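Local coordinates for protein Lys-gingipain catalytic subunit (Porphyromonas gingivalis, PDB 6I9A) that is the catalytic part of a secreted virulence-associated cysteine protease that cleaves proteins after lysine residues, at residues K95-V100 with W354-V359; Y117-S122 with T324-M329; A157-S162 with W222-L227; S165-P170 with A297-Q302. One frame throughout, in Å; residues are numbered along the deposited sequence. Where two conformers were deposited one is given.

Contact 1 of 4, residues K95-V100 with W354-V359; sequences KKTKKV and WEAYHV
Glu-355 reaches into the turn formed by Lys-95, Lys-96 and Thr-97, where its carboxylate takes three backbone N-H groups. OE2 accepts from Lys-95 N at 2.8 Å. OE1 accepts twice, from Lys-96 N at 2.8 Å and from Thr-97 N at 3.0 Å. The first two donors come in on the syn sides of the carboxylate. The third lies nearly in line with the C-O bond of OE1 and makes the straightest of the three bonds, 152° at the hydrogen. Beyond CG the glutamate chain is extended (chi2 -177°), carrying CD well out from the helix. Tyr-104 OH is a further partner of OE2. Three converging N-H groups would probably stabilise the negative charge. Nearer the root of the glutamate, Thr-97 CG2 packs on Glu-355 CB at 3.6 Å.

The contact joins the loop between strands 92-93 and 100-101 to the point where helix 350-356 runs into strand 357-361, an outermost strand of the six-stranded sheet of the C25 catalytic domain. An ST turn shapes the loop: Thr-97 OG1 accepts from Lys-99 N at 3.1 Å. One water bridges the segments, 2.8 Å from Val-100 O and 2.9 Å from Glu-355 O, and it also bonds Thr-97 OG1. Beside it, His-358 packs its ring edge-to-face with Phe-254, a calcium-site residue.

The outer side is looser. Lys-95 and Lys-96 come near Glu-355 with the roots of their side chains, and their ends lead away from residues 354-359. Within the loop, Lys-98 NZ donates to Lys-95 O at 2.8 Å.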
loop_
_atom_site.group_PDB
_atom_site.type_symbol
_atom_site.label_atom_id
_atom_site.label_comp_id
_atom_site.label_asym_id
_atom_site.label_seq_id
_atom_site.Cartn_x
_atom_site.Cartn_y
_atom_site.Cartn_z
ATOM N N LYS A 95 -12.880 -7.110 -17.827
ATOM C CA LYS A 95 -13.748 -8.111 -18.492
ATOM C C LYS A 95 -15.028 -8.261 -17.681
ATOM O O LYS A 95 -16.122 -8.418 -18.249
ATOM C CB LYS A 95 -13.036 -9.479 -18.611
ATOM C CG LYS A 95 -13.931 -10.601 -19.211
ATOM C CD LYS A 95 -13.295 -11.991 -19.312
ATOM C CE LYS A 95 -14.365 -12.944 -19.771
ATOM N NZ LYS A 95 -13.793 -14.239 -20.189
ATOM N N LYS A 96 -14.897 -8.210 -16.346
ATOM C CA LYS A 96 -16.053 -8.361 -15.466
ATOM C C LYS A 96 -16.569 -7.023 -15.001
ATOM O O LYS A 96 -17.790 -6.821 -14.901
ATOM C CB LYS A 96 -15.678 -9.219 -14.242
ATOM C CG LYS A 96 -15.066 -10.582 -14.561
ATOM C CD LYS A 96 -15.962 -11.363 -15.539
ATOM C CE LYS A 96 -15.468 -12.750 -15.767
ATOM N NZ LYS A 96 -16.199 -13.374 -16.929
ATOM N N THR A 97 -15.672 -6.089 -14.698
ATOM C CA THR A 97 -16.143 -4.822 -14.120
ATOM C C THR A 97 -16.673 -3.855 -15.148
ATOM O O THR A 97 -17.468 -2.995 -14.782
ATOM C CB THR A 97 -15.024 -4.128 -13.342
ATOM O OG1 THR A 97 -14.018 -3.720 -14.295
ATOM C CG2 THR A 97 -14.468 -5.055 -12.273
ATOM N N LYS A 98 -16.174 -3.932 -16.408
ATOM C CA LYS A 98 -16.547 -2.971 -17.447
ATOM C C LYS A 98 -16.085 -1.556 -17.070
ATOM O O LYS A 98 -16.560 -0.600 -17.662
ATOM C CB LYS A 98 -18.065 -2.976 -17.751
ATOM C CG LYS A 98 -18.737 -4.369 -17.805
ATOM C CD LYS A 98 -18.092 -5.260 -18.795
ATOM C CE LYS A 98 -18.835 -6.580 -18.920
ATOM N NZ LYS A 98 -18.175 -7.436 -19.947
ATOM N N LYS A 99 -15.126 -1.454 -16.131
ATOM C CA LYS A 99 -14.592 -0.160 -15.695
ATOM C C LYS A 99 -13.083 -0.254 -15.739
ATOM O O LYS A 99 -12.529 -1.339 -15.805
ATOM C CB LYS A 99 -15.063 0.199 -14.274
ATOM C CG LYS A 99 -16.594 0.263 -14.129
ATOM C CD LYS A 99 -17.265 1.369 -14.936
ATOM C CE LYS A 99 -18.792 1.209 -14.785
ATOM N NZ LYS A 99 -19.513 2.293 -15.446
ATOM N N VAL A 100 -12.402 0.896 -15.674
ATOM C CA VAL A 100 -10.944 0.869 -15.804
ATOM C C VAL A 100 -10.333 -0.022 -14.739
ATOM O O VAL A 100 -10.761 -0.067 -13.566
ATOM C CB VAL A 100 -10.367 2.312 -15.785
ATOM C CG1 VAL A 100 -10.488 2.981 -14.397
ATOM C CG2 VAL A 100 -8.927 2.331 -16.314
ATOM N N TRP A 354 -10.622 -8.831 -8.185
ATOM C CA TRP A 354 -9.225 -8.582 -8.565
ATOM C C TRP A 354 -9.150 -7.466 -9.582
ATOM O O TRP A 354 -8.179 -6.704 -9.546
ATOM C CB TRP A 354 -8.587 -9.884 -9.053
ATOM C CG TRP A 354 -8.323 -10.857 -7.937
ATOM C CD1 TRP A 354 -9.105 -11.930 -7.563
ATOM C CD2 TRP A 354 -7.249 -10.782 -6.984
ATOM N NE1 TRP A 354 -8.564 -12.541 -6.457
ATOM C CE2 TRP A 354 -7.418 -11.855 -6.071
ATOM C CE3 TRP A 354 -6.180 -9.892 -6.801
ATOM C CZ2 TRP A 354 -6.524 -12.085 -5.011
ATOM C CZ3 TRP A 354 -5.292 -10.138 -5.779
ATOM C CH2 TRP A 354 -5.472 -11.201 -4.870
ATOM N N GLU A 355 -10.140 -7.319 -10.490
ATOM C CA GLU A 355 -10.174 -6.191 -11.416
ATOM C C GLU A 355 -10.589 -4.871 -10.736
ATOM O O GLU A 355 -10.290 -3.790 -11.261
ATOM C CB GLU A 355 -11.184 -6.454 -12.536
ATOM C CG GLU A 355 -10.769 -7.488 -13.575
ATOM C CD GLU A 355 -11.779 -7.648 -14.690
ATOM O OE1 GLU A 355 -12.959 -7.255 -14.524
ATOM O OE2 GLU A 355 -11.374 -8.148 -15.760
ATOM N N ALA A 356 -11.369 -4.958 -9.658
ATOM C CA ALA A 356 -12.016 -3.789 -9.076
ATOM C C ALA A 356 -11.109 -2.943 -8.173
ATOM O O ALA A 356 -11.051 -1.725 -8.299
ATOM C CB ALA A 356 -13.233 -4.234 -8.253
ATOM N N TYR A 357 -10.472 -3.606 -7.187
ATOM C CA TYR A 357 -9.733 -2.872 -6.153
ATOM C C TYR A 357 -8.388 -2.404 -6.643
ATOM O O TYR A 357 -7.670 -3.130 -7.380
ATOM C CB TYR A 357 -9.649 -3.698 -4.878
ATOM C CG TYR A 357 -10.826 -3.436 -3.945
ATOM C CD1 TYR A 357 -12.027 -4.147 -4.065
ATOM C CD2 TYR A 357 -10.771 -2.421 -2.996
ATOM C CE1 TYR A 357 -13.112 -3.865 -3.238
ATOM C CE2 TYR A 357 -11.846 -2.160 -2.156
ATOM C CZ TYR A 357 -13.006 -2.891 -2.273
ATOM O OH TYR A 357 -14.026 -2.602 -1.394
ATOM N N HIS A 358 -8.032 -1.187 -6.252
ATOM C CA HIS A 358 -6.755 -0.583 -6.623
ATOM C C HIS A 358 -6.144 0.121 -5.455
ATOM O O HIS A 358 -6.849 0.612 -4.572
ATOM C CB HIS A 358 -7.002 0.473 -7.733
ATOM C CG HIS A 358 -7.347 -0.135 -9.067
ATOM N ND1 HIS A 358 -8.595 -0.631 -9.335
ATOM C CD2 HIS A 358 -6.553 -0.359 -10.150
ATOM C CE1 HIS A 358 -8.536 -1.139 -10.574
ATOM N NE2 HIS A 358 -7.318 -1.001 -11.100
ATOM N N VAL A 359 -4.802 0.264 -5.543
ATOM C CA VAL A 359 -4.066 1.194 -4.713
ATOM C C VAL A 359 -3.752 2.441 -5.560
ATOM O O VAL A 359 -3.133 2.324 -6.635
ATOM C CB VAL A 359 -2.754 0.604 -4.169
ATOM C CG1 VAL A 359 -2.009 1.678 -3.342
ATOM C CG2 VAL A 359 -3.000 -0.645 -3.293
HETATM O O HOH W 1 -12.272 -2.312 -12.684
#

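Contact 2 of 4, residues Y117-S122 with T324-M329; sequences YTFRMS and TVNSIM
Tyr-117 and Asn-326 meet where strand 117-121, an outermost strand of the four-stranded parallel sheet, is crossed by the first turn of helix 325-342. The strand and helix axes run at 109° to each other. Within the sheet, Phe-119 bonds its backbone to strand 79-83. Asn-326 CB sits over one face of the Tyr-117 ring, toward its rim, in a CH-pi contact 3.9 Å from the centroid. The two side chains slide past each other in opposite directions, with ring and amide planes 18° apart. At the far end of the ring, Tyr-117 OH lies 3.3 Å from Ser-327 CB and bonds to Asp-8.

Thr-324 is the N-cap of the helix. Its OG1 stands between its own backbone N and carbonyl carbon and accepts from Ser-327 N at 3.0 Å. Ser-327 OG donates back to Thr-324 O at 2.7 Å.

The amide of Asn-326 faces the strand. ND2 donates to Thr-118 O at 2.9 Å, almost straight at 173°, with the oxygen in the amide plane but ND2 above the plane of the carbonyl. OD1 lies 3.4 Å from Phe-119 CD2, and the two side chains cross at about a right angle.

The buried ND2 of Asn-326 is thus satisfied by a strand carbonyl, while CB of the same residue rests on the Tyr-117 ring. The straight bond probably fixes the rotation of the amide.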
loop_
_atom_site.group_PDB
_atom_site.type_symbol
_atom_site.label_atom_id
_atom_site.label_comp_id
_atom_site.label_asym_id
_atom_site.label_seq_id
_atom_site.Cartn_x
_atom_site.Cartn_y
_atom_site.Cartn_z
ATOM N N TYR A 117 2.797 -6.720 -6.918
ATOM C CA TYR A 117 1.980 -5.744 -6.196
ATOM C C TYR A 117 2.003 -4.439 -6.942
ATOM O O TYR A 117 3.077 -3.822 -7.084
ATOM C CB TYR A 117 2.569 -5.521 -4.810
ATOM C CG TYR A 117 2.239 -6.541 -3.746
ATOM C CD1 TYR A 117 1.054 -7.296 -3.798
ATOM C CD2 TYR A 117 3.032 -6.667 -2.609
ATOM C CE1 TYR A 117 0.706 -8.153 -2.755
ATOM C CE2 TYR A 117 2.698 -7.529 -1.567
ATOM C CZ TYR A 117 1.520 -8.255 -1.641
ATOM O OH TYR A 117 1.162 -9.118 -0.628
ATOM N N THR A 118 0.864 -4.018 -7.474
ATOM C CA THR A 118 0.760 -2.874 -8.343
ATOM C C THR A 118 0.059 -1.738 -7.679
ATOM O O THR A 118 -0.994 -1.916 -7.040
ATOM C CB THR A 118 0.004 -3.322 -9.617
ATOM O OG1 THR A 118 0.776 -4.385 -10.219
ATOM C CG2 THR A 118 -0.162 -2.223 -10.635
ATOM N N PHE A 119 0.577 -0.531 -7.876
ATOM C CA PHE A 119 -0.062 0.679 -7.370
ATOM C C PHE A 119 0.155 1.765 -8.382
ATOM O O PHE A 119 1.085 1.707 -9.194
ATOM C CB PHE A 119 0.447 1.060 -5.974
ATOM C CG PHE A 119 1.952 1.274 -5.908
ATOM C CD1 PHE A 119 2.499 2.531 -6.152
ATOM C CD2 PHE A 119 2.811 0.232 -5.520
ATOM C CE1 PHE A 119 3.857 2.748 -6.014
ATOM C CE2 PHE A 119 4.174 0.459 -5.430
ATOM C CZ PHE A 119 4.685 1.710 -5.656
ATOM N N ARG A 120 -0.676 2.803 -8.298
ATOM C CA ARG A 120 -0.632 3.909 -9.235
ATOM C C ARG A 120 -0.510 5.227 -8.505
ATOM O O ARG A 120 -1.393 5.607 -7.732
ATOM C CB ARG A 120 -1.861 3.900 -10.168
ATOM C CG ARG A 120 -1.946 5.110 -11.102
ATOM C CD ARG A 120 -3.215 5.100 -11.923
ATOM N NE ARG A 120 -3.239 4.051 -12.941
ATOM C CZ ARG A 120 -3.135 4.291 -14.249
ATOM N NH1 ARG A 120 -2.781 5.513 -14.699
ATOM N NH2 ARG A 120 -3.340 3.319 -15.114
ATOM N N MET A 121 0.607 5.934 -8.737
ATOM C CA MET A 121 0.833 7.285 -8.264
ATOM C C MET A 121 0.204 8.174 -9.316
ATOM O O MET A 121 0.871 8.610 -10.264
ATOM C CB MET A 121 2.340 7.534 -8.109
ATOM C CG MET A 121 3.033 6.503 -7.211
ATOM S SD MET A 121 2.900 6.915 -5.465
ATOM C CE MET A 121 4.217 7.960 -5.408
ATOM N N SER A 122 -1.108 8.387 -9.227
ATOM C CA SER A 122 -1.828 9.144 -10.259
ATOM C C SER A 122 -1.725 10.638 -9.998
ATOM O O SER A 122 -2.177 11.127 -8.940
ATOM C CB SER A 122 -3.300 8.726 -10.294
ATOM O OG SER A 122 -3.891 9.538 -11.299
ATOM N N THR A 324 2.600 -4.469 3.913
ATOM C CA THR A 324 2.536 -3.328 2.995
ATOM C C THR A 324 1.096 -2.901 2.773
ATOM O O THR A 324 0.160 -3.679 2.968
ATOM C CB THR A 324 3.213 -3.663 1.686
ATOM O OG1 THR A 324 2.502 -4.729 1.035
ATOM C CG2 THR A 324 4.694 -3.933 1.846
ATOM N N VAL A 325 0.932 -1.729 2.212
ATOM C CA VAL A 325 -0.398 -1.254 1.770
ATOM C C VAL A 325 -0.961 -2.225 0.718
ATOM O O VAL A 325 -2.104 -2.684 0.818
ATOM C CB VAL A 325 -0.302 0.173 1.184
ATOM C CG1 VAL A 325 -1.622 0.548 0.500
ATOM C CG2 VAL A 325 0.017 1.191 2.287
ATOM N N ASN A 326 -0.146 -2.577 -0.305
ATOM C CA ASN A 326 -0.680 -3.502 -1.316
ATOM C C ASN A 326 -1.124 -4.792 -0.670
ATOM O O ASN A 326 -2.134 -5.370 -1.109
ATOM C CB ASN A 326 0.369 -3.828 -2.390
ATOM C CG ASN A 326 0.178 -2.970 -3.618
ATOM O OD1 ASN A 326 0.830 -1.930 -3.797
ATOM N ND2 ASN A 326 -0.728 -3.386 -4.508
ATOM N N SER A 327 -0.397 -5.317 0.326
ATOM C CA SER A 327 -0.761 -6.602 0.909
ATOM C C SER A 327 -2.106 -6.542 1.629
ATOM O O SER A 327 -2.753 -7.581 1.770
ATOM C CB SER A 327 0.341 -7.124 1.826
ATOM O OG SER A 327 0.391 -6.404 3.048
ATOM N N ILE A 328 -2.517 -5.386 2.140
ATOM C CA ILE A 328 -3.847 -5.270 2.820
ATOM C C ILE A 328 -4.918 -5.546 1.768
ATOM O O ILE A 328 -5.872 -6.307 2.000
ATOM C CB ILE A 328 -4.014 -3.895 3.479
ATOM C CG1 ILE A 328 -2.947 -3.692 4.567
ATOM C CG2 ILE A 328 -5.416 -3.729 4.024
ATOM C CD1 ILE A 328 -2.928 -2.289 5.138
ATOM N N MET A 329 -4.778 -4.900 0.583
ATOM C CA MET A 329 -5.741 -5.106 -0.514
ATOM C C MET A 329 -5.725 -6.557 -1.003
ATOM O O MET A 329 -6.766 -7.147 -1.243
ATOM C CB MET A 329 -5.406 -4.126 -1.641
ATOM C CG MET A 329 -6.369 -4.222 -2.822
ATOM S SD MET A 329 -6.032 -3.004 -4.093
ATOM C CE MET A 329 -4.695 -3.787 -5.006
#

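Contact 3 of 4, residues A157-S162 with W222-L227; sequences AGADYS and WADPLL
Ala-159 turns its methyl group to the carboxylate of Asp-224. CB lies 3.4 Å from Asp-224 OD2, 3.5 Å from Asp-224 CG and 3.7 Å from Asp-224 OD1, so it faces the group as a whole and not one oxygen. Asp-224 CG stands anti to its backbone N (chi1 -172°), which brings CG up to this methyl. On the other flank, Gly-158 CA meets the ring of Pro-225, 3.8 Å from its CD. The peptide bond before Pro-225 is cis.

Between these pairs the backbones join. Ala-159 N donates to Asp-224 O at 2.9 Å, nearly straight at 171°, with the donor tilted from the carbonyl plane. A water gives a second bond to Asp-224 O at 2.9 Å and one to Ala-159 O at 2.8 Å.

Residues 222-227 form a beta hairpin, in which Trp-222 and Leu-227 exchange two backbone bonds. Asp-224 and Pro-225 are at its turn, and Ala-223 lines the inhibitor pocket. Residues 157-162 lead from strand 152-157 into helix 163-178. Next to Ala-159, Asp-160 OD2 bonds to NE2 of His-216, inferred to be the catalytic proton donor.

The only side-chain carbon of Ala-159 lies against a carboxylate, but the polar link between the segments rests on main-chain atoms. One carbonyl oxygen is gripped by two donors, Ala-159 N and the water. These two bonds probably help keep the loop carrying Asp-160 in place beside the hairpin.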
loop_
_atom_site.group_PDB
_atom_site.type_symbol
_atom_site.label_atom_id
_atom_site.label_comp_id
_atom_site.label_asym_id
_atom_site.label_seq_id
_atom_site.Cartn_x
_atom_site.Cartn_y
_atom_site.Cartn_z
ATOM N N ALA A 157 -19.020 2.700 9.830
ATOM C CA ALA A 157 -20.024 1.887 9.168
ATOM C C ALA A 157 -21.083 2.870 8.707
ATOM O O ALA A 157 -21.900 3.349 9.537
ATOM C CB ALA A 157 -20.609 0.846 10.115
ATOM N N GLY A 158 -21.041 3.291 7.452
ATOM C CA GLY A 158 -21.940 4.322 6.951
ATOM C C GLY A 158 -23.364 3.860 6.779
ATOM O O GLY A 158 -23.744 2.727 7.089
ATOM N N ALA A 159 -24.162 4.760 6.216
ATOM C CA ALA A 159 -25.614 4.568 6.165
ATOM C C ALA A 159 -26.063 3.598 5.099
ATOM O O ALA A 159 -25.612 3.650 3.955
ATOM C CB ALA A 159 -26.292 5.910 5.916
ATOM N N ASP A 160 -26.981 2.704 5.485
ATOM C CA ASP A 160 -27.748 1.844 4.579
ATOM C C ASP A 160 -28.832 1.242 5.412
ATOM O O ASP A 160 -28.538 0.570 6.406
ATOM C CB ASP A 160 -26.880 0.770 3.884
ATOM C CG ASP A 160 -27.723 0.045 2.860
ATOM O OD1 ASP A 160 -28.614 -0.728 3.268
ATOM O OD2 ASP A 160 -27.481 0.218 1.646
ATOM N N TYR A 161 -30.112 1.428 5.009
ATOM C CA TYR A 161 -31.213 1.046 5.902
ATOM C C TYR A 161 -31.113 -0.403 6.355
ATOM O O TYR A 161 -31.396 -0.721 7.521
ATOM C CB TYR A 161 -32.572 1.315 5.239
ATOM C CG TYR A 161 -32.752 2.783 4.895
ATOM C CD1 TYR A 161 -32.875 3.748 5.890
ATOM C CD2 TYR A 161 -32.715 3.213 3.574
ATOM C CE1 TYR A 161 -33.005 5.110 5.562
ATOM C CE2 TYR A 161 -32.849 4.562 3.234
ATOM C CZ TYR A 161 -32.972 5.510 4.231
ATOM O OH TYR A 161 -33.073 6.842 3.841
ATOM N N SER A 162 -30.778 -1.316 5.406
ATOM C CA SER A 162 -30.708 -2.733 5.763
ATOM C C SER A 162 -29.296 -3.227 6.058
ATOM O O SER A 162 -29.126 -4.057 6.954
ATOM C CB SER A 162 -31.348 -3.628 4.701
ATOM O OG SER A 162 -30.649 -3.608 3.453
ATOM N N TRP A 222 -17.171 9.646 -0.335
ATOM C CA TRP A 222 -17.794 8.703 0.594
ATOM C C TRP A 222 -19.187 9.313 0.794
ATOM O O TRP A 222 -19.298 10.477 1.192
ATOM C CB TRP A 222 -17.009 8.571 1.901
ATOM C CG TRP A 222 -15.693 7.891 1.724
ATOM C CD1 TRP A 222 -15.274 7.140 0.660
ATOM C CD2 TRP A 222 -14.684 7.768 2.724
ATOM N NE1 TRP A 222 -14.047 6.587 0.933
ATOM C CE2 TRP A 222 -13.659 6.961 2.195
ATOM C CE3 TRP A 222 -14.528 8.297 4.022
ATOM C CZ2 TRP A 222 -12.531 6.573 2.947
ATOM C CZ3 TRP A 222 -13.378 7.967 4.740
ATOM C CH2 TRP A 222 -12.391 7.121 4.199
ATOM N N ALA A 223 -20.261 8.598 0.463
ATOM C CA ALA A 223 -21.540 9.272 0.266
ATOM C C ALA A 223 -22.339 9.584 1.525
ATOM O O ALA A 223 -23.078 10.590 1.519
ATOM C CB ALA A 223 -22.405 8.477 -0.698
ATOM N N ASP A 224 -22.277 8.742 2.547
ATOM C CA ASP A 224 -23.133 9.010 3.735
ATOM C C ASP A 224 -22.615 8.198 4.920
ATOM O O ASP A 224 -22.798 6.970 4.957
ATOM C CB ASP A 224 -24.593 8.611 3.438
ATOM C CG ASP A 224 -25.551 9.026 4.522
ATOM O OD1 ASP A 224 -25.098 9.428 5.589
ATOM O OD2 ASP A 224 -26.793 8.895 4.306
ATOM N N PRO A 225 -21.941 8.833 5.874
ATOM C CA PRO A 225 -21.770 10.287 5.995
ATOM C C PRO A 225 -20.907 10.850 4.870
ATOM O O PRO A 225 -19.924 10.232 4.441
ATOM C CB PRO A 225 -21.095 10.456 7.356
ATOM C CG PRO A 225 -20.427 9.116 7.635
ATOM C CD PRO A 225 -21.411 8.132 7.047
ATOM N N LEU A 226 -21.267 12.029 4.393
ATOM C CA LEU A 226 -20.692 12.593 3.215
ATOM C C LEU A 226 -19.321 13.222 3.436
ATOM O O LEU A 226 -19.117 14.092 4.307
ATOM C CB LEU A 226 -21.657 13.679 2.679
ATOM C CG LEU A 226 -21.240 14.390 1.378
ATOM C CD1 LEU A 226 -21.273 13.410 0.176
ATOM C CD2 LEU A 226 -22.174 15.572 1.075
ATOM N N LEU A 227 -18.377 12.825 2.564
ATOM C CA LEU A 227 -17.044 13.435 2.483
ATOM C C LEU A 227 -16.737 13.569 1.022
ATOM O O LEU A 227 -16.519 12.564 0.340
ATOM C CB LEU A 227 -16.000 12.584 3.186
ATOM C CG LEU A 227 -14.569 13.134 3.198
ATOM C CD1 LEU A 227 -14.459 14.450 3.982
ATOM C CD2 LEU A 227 -13.600 12.087 3.748
HETATM O O HOH W 2 -23.654 5.259 2.736
#

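Contact 4 of 4, residues S165-P170 with A297-Q302; sequences SQVGQP and AVFGVQ
Gln-166 and Gly-300 bring together a kinked part of helix 163-178 and a type II beta turn, Val-298 to Val-301. The helix has a wider pi-type turn at 165-168, and Pro-170, four residues after Gln-166, has no N-H to give to the preceding turn. Gln-166 O instead accepts from Gly-300 N at 2.8 Å. This donor lies in the carbonyl plane on a lone pair, and the bond angle at the hydrogen is 158°. Gly-300 has the positive phi usual at the third position of such a turn.

The second direct bond uses a side chain. Gln-302 NE2 donates to Pro-170 O at 3.1 Å, also in the carbonyl plane and on a lone pair. The bend at chi2 (62°) turns CD of Gln-302 back toward the helix. Gln-302 OE1 rests 3.3 Å from Pro-170 CA, with CB next.

A water forms the third link. Gln-166 was modelled in two conformers, and in the one given the water accepts from Gln-166 NE2 at 3.1 Å. It donates to Gly-300 O at 2.8 Å. The N-H of Gly-300 is thus tied to Gln-166 directly; the tie of its carbonyl through water is less certain.

Apolar contact completes the joint near the inhibitor, which lies about 6 Å from the side chain of Val-167. Val-167 and Phe-299 lie side by side, pointing the same way, with Val-167 CG2 3.5 Å from Phe-299 CD1.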
loop_
_atom_site.group_PDB
_atom_site.type_symbol
_atom_site.label_atom_id
_atom_site.label_comp_id
_atom_site.label_asym_id
_atom_site.label_seq_id
_atom_site.Cartn_x
_atom_site.Cartn_y
_atom_site.Cartn_z
ATOM N N SER A 165 -26.770 -2.497 9.684
ATOM C CA SER A 165 -26.759 -3.390 10.850
ATOM C C SER A 165 -26.287 -4.790 10.497
ATOM O O SER A 165 -25.710 -5.494 11.347
ATOM C CB SER A 165 -28.172 -3.470 11.466
ATOM O OG SER A 165 -29.125 -4.011 10.550
ATOM N N GLN A 166 -26.556 -5.243 9.269
ATOM C CA GLN A 166 -26.251 -6.627 8.897
ATOM C C GLN A 166 -24.800 -6.855 8.580
ATOM O O GLN A 166 -24.302 -7.967 8.813
ATOM C CB GLN A 166 -27.106 -7.055 7.706
ATOM C CG GLN A 166 -28.599 -7.127 8.107
ATOM C CD GLN A 166 -28.802 -8.318 9.012
ATOM O OE1 GLN A 166 -28.530 -9.436 8.620
ATOM N NE2 GLN A 166 -29.179 -8.081 10.225
ATOM N N VAL A 167 -24.120 -5.833 8.026
ATOM C CA VAL A 167 -22.720 -6.020 7.618
ATOM C C VAL A 167 -21.819 -4.872 8.080
ATOM O O VAL A 167 -20.716 -5.135 8.516
ATOM C CB VAL A 167 -22.654 -6.141 6.081
ATOM C CG1 VAL A 167 -21.242 -5.902 5.536
ATOM C CG2 VAL A 167 -23.140 -7.530 5.646
ATOM N N GLY A 168 -22.257 -3.614 7.943
ATOM C CA GLY A 168 -21.344 -2.508 8.267
ATOM C C GLY A 168 -20.885 -2.542 9.709
ATOM O O GLY A 168 -19.672 -2.491 10.023
ATOM N N GLN A 169 -21.863 -2.640 10.634
ATOM C CA GLN A 169 -21.486 -2.659 12.050
ATOM C C GLN A 169 -20.668 -3.911 12.437
ATOM O O GLN A 169 -19.624 -3.790 13.061
ATOM C CB GLN A 169 -22.696 -2.500 12.936
ATOM C CG GLN A 169 -23.361 -1.121 12.831
ATOM C CD GLN A 169 -24.357 -0.917 13.927
ATOM O OE1 GLN A 169 -24.075 -1.247 15.095
ATOM N NE2 GLN A 169 -25.498 -0.384 13.565
ATOM N N PRO A 170 -21.073 -5.118 11.997
ATOM C CA PRO A 170 -20.230 -6.291 12.314
ATOM C C PRO A 170 -18.804 -6.143 11.786
ATOM O O PRO A 170 -17.861 -6.578 12.437
ATOM C CB PRO A 170 -20.994 -7.483 11.673
ATOM C CG PRO A 170 -22.448 -7.005 11.669
ATOM C CD PRO A 170 -22.396 -5.523 11.444
ATOM N N ALA A 297 -17.951 -15.283 7.220
ATOM C CA ALA A 297 -18.719 -14.253 7.913
ATOM C C ALA A 297 -20.185 -14.405 7.488
ATOM O O ALA A 297 -20.476 -14.738 6.352
ATOM C CB ALA A 297 -18.179 -12.880 7.480
ATOM N N VAL A 298 -21.090 -14.199 8.435
ATOM C CA VAL A 298 -22.526 -14.355 8.214
ATOM C C VAL A 298 -23.228 -13.020 8.431
ATOM O O VAL A 298 -22.922 -12.286 9.392
ATOM C CB VAL A 298 -23.054 -15.452 9.169
ATOM C CG1 VAL A 298 -24.570 -15.523 9.164
ATOM C CG2 VAL A 298 -22.441 -16.801 8.803
ATOM N N PHE A 299 -24.138 -12.668 7.534
ATOM C CA PHE A 299 -24.869 -11.410 7.666
ATOM C C PHE A 299 -25.688 -11.381 8.945
ATOM O O PHE A 299 -26.389 -12.359 9.274
ATOM C CB PHE A 299 -25.804 -11.170 6.478
ATOM C CG PHE A 299 -25.160 -11.243 5.107
ATOM C CD1 PHE A 299 -23.841 -10.874 4.913
ATOM C CD2 PHE A 299 -25.881 -11.707 4.015
ATOM C CE1 PHE A 299 -23.254 -10.967 3.655
ATOM C CE2 PHE A 299 -25.294 -11.763 2.752
ATOM C CZ PHE A 299 -23.992 -11.397 2.573
ATOM N N GLY A 300 -25.568 -10.288 9.688
ATOM C CA GLY A 300 -26.386 -10.118 10.874
ATOM C C GLY A 300 -25.937 -10.883 12.089
ATOM O O GLY A 300 -26.674 -10.885 13.089
ATOM N N VAL A 301 -24.761 -11.514 12.062
ATOM C CA VAL A 301 -24.251 -12.335 13.136
ATOM C C VAL A 301 -22.822 -11.896 13.330
ATOM O O VAL A 301 -22.053 -11.836 12.355
ATOM C CB VAL A 301 -24.410 -13.829 12.787
ATOM C CG1 VAL A 301 -23.911 -14.722 13.930
ATOM C CG2 VAL A 301 -25.877 -14.176 12.439
ATOM N N GLN A 302 -22.457 -11.562 14.545
ATOM C CA GLN A 302 -21.139 -11.031 14.741
ATOM C C GLN A 302 -20.041 -12.077 14.421
ATOM O O GLN A 302 -20.075 -13.172 14.999
ATOM C CB GLN A 302 -20.979 -10.479 16.172
ATOM C CG GLN A 302 -19.629 -9.765 16.385
ATOM C CD GLN A 302 -19.464 -8.556 15.500
ATOM O OE1 GLN A 302 -20.461 -7.901 15.149
ATOM N NE2 GLN A 302 -18.232 -8.230 15.079
HETATM O O HOH W 3 -29.302 -9.919 12.709
#

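How the contacts relate
From the N terminus, residues 95-100 come first, and contact 1 closes the longest loop by joining them to 354-359. Contact 2 closes the next, from 117-122 to 324-329, and is nested inside it. Contacts 3 and 4 lie within both loops and cross, since their segments alternate: 157-162, 165-170, 222-227, 297-302. Contacts 1 and 2 touch. Val-359 O probably bonds Arg-120 N, linking the six-stranded and four-stranded sheets, and Met-329 SD packs on the start of strand 357-361. Contacts 3 and 4 touch where Ala-157 CB meets Gly-168. Contact 3 ties the loop after strand 152-157 to hairpin 221-228; contact 4 ties helix 163-178 to the loop after helix 285-293.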